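Local coordinates for plantazolicin methyltransferase BamL (Bacillus amyloliquefaciens subsp. plantarum, PDB 5DLY), which probably transfers a methyl group from S-adenosylmethionine to the desmethyl precursor of the antibiotic plantazolicin, acting as an N-methyltransferase, at residues L86-I96 / N105-I116. Residues are numbered along the deposited sequence; the frame is centred on the assembly and turned at random.
Sequences LTGIDSSAQAI and NASFICSNAENI. With SAH (S-adenosyl-L-homocysteine), chain C.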
# COMPACT_ATOMS: atom_id res chain seq x y z
N LEU A 86 -9.54 12.64 4.96
CA LEU A 86 -8.57 12.06 4.02
C LEU A 86 -7.28 12.84 3.99
O LEU A 86 -7.27 14.07 3.80
CB LEU A 86 -9.17 12.00 2.61
CG LEU A 86 -10.43 11.13 2.48
CD1 LEU A 86 -11.09 11.34 1.14
CD2 LEU A 86 -10.09 9.66 2.71
N THR A 87 -6.16 12.13 4.11
CA THR A 87 -4.84 12.75 4.06
C THR A 87 -3.93 11.90 3.17
O THR A 87 -3.97 10.68 3.24
CB THR A 87 -4.23 12.90 5.46
OG1 THR A 87 -5.17 13.56 6.32
CG2 THR A 87 -2.95 13.70 5.41
N GLY A 88 -3.15 12.56 2.31
CA GLY A 88 -2.18 11.85 1.47
C GLY A 88 -0.83 12.53 1.54
O GLY A 88 -0.73 13.76 1.65
N ILE A 89 0.23 11.72 1.50
CA ILE A 89 1.60 12.25 1.53
C ILE A 89 2.44 11.57 0.45
O ILE A 89 2.35 10.36 0.24
CB ILE A 89 2.26 12.12 2.93
CG1 ILE A 89 3.65 12.78 2.95
CG2 ILE A 89 2.33 10.66 3.36
CD1 ILE A 89 4.18 13.02 4.35
N ASP A 90 3.24 12.36 -0.25
CA ASP A 90 4.09 11.83 -1.31
C ASP A 90 5.27 12.77 -1.45
O ASP A 90 5.11 13.97 -1.28
CB ASP A 90 3.31 11.74 -2.64
CG ASP A 90 3.97 10.81 -3.63
OD1 ASP A 90 5.05 11.15 -4.15
OD2 ASP A 90 3.40 9.71 -3.91
N SER A 91 6.45 12.22 -1.72
CA SER A 91 7.66 13.05 -1.85
C SER A 91 7.83 13.67 -3.24
O SER A 91 8.77 14.44 -3.47
CB SER A 91 8.90 12.24 -1.46
OG SER A 91 9.00 11.09 -2.27
N SER A 92 6.93 13.35 -4.17
CA SER A 92 6.96 13.95 -5.51
C SER A 92 6.10 15.20 -5.59
O SER A 92 4.88 15.13 -5.43
CB SER A 92 6.50 12.94 -6.56
OG SER A 92 6.24 13.60 -7.79
N ALA A 93 6.74 16.34 -5.86
CA ALA A 93 6.02 17.61 -6.05
C ALA A 93 5.02 17.55 -7.20
O ALA A 93 3.90 18.08 -7.07
CB ALA A 93 7.00 18.76 -6.25
N GLN A 94 5.40 16.90 -8.29
CA GLN A 94 4.52 16.76 -9.45
C GLN A 94 3.28 15.95 -9.11
O GLN A 94 2.18 16.28 -9.54
CB GLN A 94 5.25 16.12 -10.63
CG GLN A 94 4.46 16.15 -11.93
CD GLN A 94 4.86 15.06 -12.91
OE1 GLN A 94 6.04 14.79 -13.12
NE2 GLN A 94 3.86 14.43 -13.52
N ALA A 95 3.47 14.89 -8.33
CA ALA A 95 2.34 14.05 -7.92
C ALA A 95 1.38 14.85 -7.04
O ALA A 95 0.16 14.79 -7.24
CB ALA A 95 2.84 12.82 -7.20
N ILE A 96 1.93 15.59 -6.08
CA ILE A 96 1.11 16.34 -5.13
C ILE A 96 0.38 17.52 -5.79
O ILE A 96 -0.78 17.79 -5.46
CB ILE A 96 1.93 16.80 -3.90
CG1 ILE A 96 2.35 15.58 -3.05
CG2 ILE A 96 1.17 17.82 -3.06
CD1 ILE A 96 1.18 14.78 -2.49
N ASN A 105 -11.98 17.45 -1.08
CA ASN A 105 -11.85 17.74 0.34
C ASN A 105 -10.90 16.73 0.99
O ASN A 105 -11.32 15.71 1.53
CB ASN A 105 -13.23 17.74 1.01
CG ASN A 105 -13.17 18.14 2.47
OD1 ASN A 105 -12.26 18.86 2.90
ND2 ASN A 105 -14.16 17.69 3.23
N ALA A 106 -9.60 17.04 0.90
CA ALA A 106 -8.52 16.20 1.42
C ALA A 106 -7.27 17.05 1.59
O ALA A 106 -7.14 18.08 0.93
CB ALA A 106 -8.23 15.05 0.47
N SER A 107 -6.37 16.63 2.48
CA SER A 107 -5.09 17.30 2.69
C SER A 107 -3.97 16.54 2.00
O SER A 107 -3.80 15.33 2.21
CB SER A 107 -4.78 17.41 4.19
OG SER A 107 -5.71 18.23 4.86
N PHE A 108 -3.19 17.24 1.18
CA PHE A 108 -2.07 16.64 0.47
C PHE A 108 -0.76 17.30 0.89
O PHE A 108 -0.65 18.53 0.91
CB PHE A 108 -2.27 16.75 -1.04
CG PHE A 108 -3.30 15.80 -1.57
CD1 PHE A 108 -3.03 14.44 -1.63
CD2 PHE A 108 -4.55 16.27 -1.99
CE1 PHE A 108 -3.99 13.56 -2.10
CE2 PHE A 108 -5.51 15.39 -2.46
CZ PHE A 108 -5.22 14.03 -2.53
N ILE A 109 0.21 16.46 1.25
CA ILE A 109 1.49 16.92 1.79
C ILE A 109 2.62 16.45 0.89
O ILE A 109 2.66 15.27 0.51
CB ILE A 109 1.71 16.32 3.21
CG1 ILE A 109 0.54 16.66 4.15
CG2 ILE A 109 3.03 16.78 3.81
CD1 ILE A 109 0.17 15.50 5.05
N CYS A 110 3.54 17.36 0.56
CA CYS A 110 4.72 16.98 -0.20
C CYS A 110 5.95 16.88 0.68
O CYS A 110 6.61 17.88 0.98
CB CYS A 110 4.97 17.91 -1.39
SG CYS A 110 6.31 17.30 -2.44
N SER A 111 6.26 15.66 1.10
CA SER A 111 7.36 15.42 2.03
C SER A 111 7.65 13.93 2.05
O SER A 111 6.80 13.12 1.68
CB SER A 111 6.97 15.90 3.44
OG SER A 111 8.10 15.96 4.30
N ASN A 112 8.86 13.58 2.48
CA ASN A 112 9.18 12.20 2.83
C ASN A 112 8.18 11.74 3.90
O ASN A 112 7.91 12.47 4.87
CB ASN A 112 10.62 12.18 3.35
CG ASN A 112 11.12 10.81 3.76
OD1 ASN A 112 10.43 9.79 3.69
ND2 ASN A 112 12.36 10.80 4.24
N ALA A 113 7.61 10.55 3.72
CA ALA A 113 6.67 9.99 4.70
C ALA A 113 7.27 9.90 6.09
O ALA A 113 6.54 9.90 7.08
CB ALA A 113 6.16 8.63 4.25
N GLU A 114 8.60 9.85 6.17
CA GLU A 114 9.31 9.90 7.46
C GLU A 114 8.87 11.08 8.31
O GLU A 114 8.94 11.03 9.53
CB GLU A 114 10.82 9.95 7.26
CG GLU A 114 11.45 8.65 6.78
CD GLU A 114 12.97 8.69 6.77
OE1 GLU A 114 13.58 8.87 7.85
OE2 GLU A 114 13.55 8.51 5.69
N ASN A 115 8.45 12.16 7.65
CA ASN A 115 8.12 13.42 8.32
C ASN A 115 6.65 13.58 8.67
O ASN A 115 6.22 14.66 9.06
CB ASN A 115 8.59 14.59 7.45
CG ASN A 115 10.07 14.52 7.15
OD1 ASN A 115 10.88 14.26 8.05
ND2 ASN A 115 10.44 14.74 5.89
N ILE A 116 5.88 12.50 8.55
CA ILE A 116 4.42 12.57 8.69
C ILE A 116 3.88 13.22 9.97
O ILE A 116 2.86 13.91 9.93
CB ILE A 116 3.75 11.19 8.40
CG1 ILE A 116 2.22 11.32 8.25
CG2 ILE A 116 4.12 10.16 9.45
CD1 ILE A 116 1.76 12.27 7.16
N SAH C . 0.19 4.37 -3.46
CA SAH C . 0.35 4.52 -4.95
CB SAH C . 1.80 4.27 -5.34
CG SAH C . 2.25 5.28 -6.41
SD SAH C . 3.84 4.88 -7.08
C SAH C . -0.54 3.53 -5.66
O SAH C . -1.38 2.88 -5.05
OXT SAH C . -0.43 3.34 -6.87
C5' SAH C . 4.92 5.10 -5.70
C4' SAH C . 4.79 6.47 -5.04
O4' SAH C . 5.53 6.48 -3.81
C3' SAH C . 5.38 7.59 -5.89
O3' SAH C . 4.38 8.60 -6.15
C2' SAH C . 6.55 8.12 -5.08
O2' SAH C . 6.80 9.52 -5.21
C1' SAH C . 6.11 7.77 -3.67
N9 SAH C . 7.19 7.72 -2.66
C8 SAH C . 8.38 7.08 -2.77
N7 SAH C . 9.12 7.25 -1.65
C5 SAH C . 8.39 8.00 -0.80
C6 SAH C . 8.59 8.54 0.55
N6 SAH C . 9.75 8.27 1.20
N1 SAH C . 7.59 9.27 1.10
C2 SAH C . 6.45 9.52 0.43
N3 SAH C . 6.19 9.06 -0.82
C4 SAH C . 7.12 8.31 -1.47
O HOH W 1 -10.90 15.09 4.27
O HOH W 2 -8.14 16.08 5.74
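I89 and I109 lie side by side on neighbouring parallel strands, 86-90 and 107-110, the latter at the border of the sheet. With helix 93-101 they form a beta-alpha-beta unit of the Rossmann-like methyltransferase fold. Four ladder bonds run from S107 N to L86 O through D90 N to I109 O; the next, S111 N to D90 O, bends to 138°, its donor above the carbonyl plane. The I89 side chain packs on the face it shares with T87 and I109. CB stands near the carbonyl of I109; CG1, anti to the backbone N (chi1 -175°), lies 3.4 Å from S111 O, and CG2 meets I116 CD1, with A113 CB slightly farther off. CD1 touches S111 O and, at 3.8 Å, I116 CD1, with I109 CG2 close by. On the other face, I96 reaches back from the helix, its CG2 meeting F108 CB at 4.1 Å. D90 takes both ribose hydroxyls of S-adenosyl-L-homocysteine, O2' on OD1 (2.6 Å) and O3' on OD2 (2.7 Å). OD1 also accepts S92 N in an Asx turn. A113 N donates to adenine N1 (2.9 Å). N112 OD1 accepts from adenine N6 (3.0 Å). This pairing is consistent with recognition of adenine, while the D90 carboxylate holds the ribose diol.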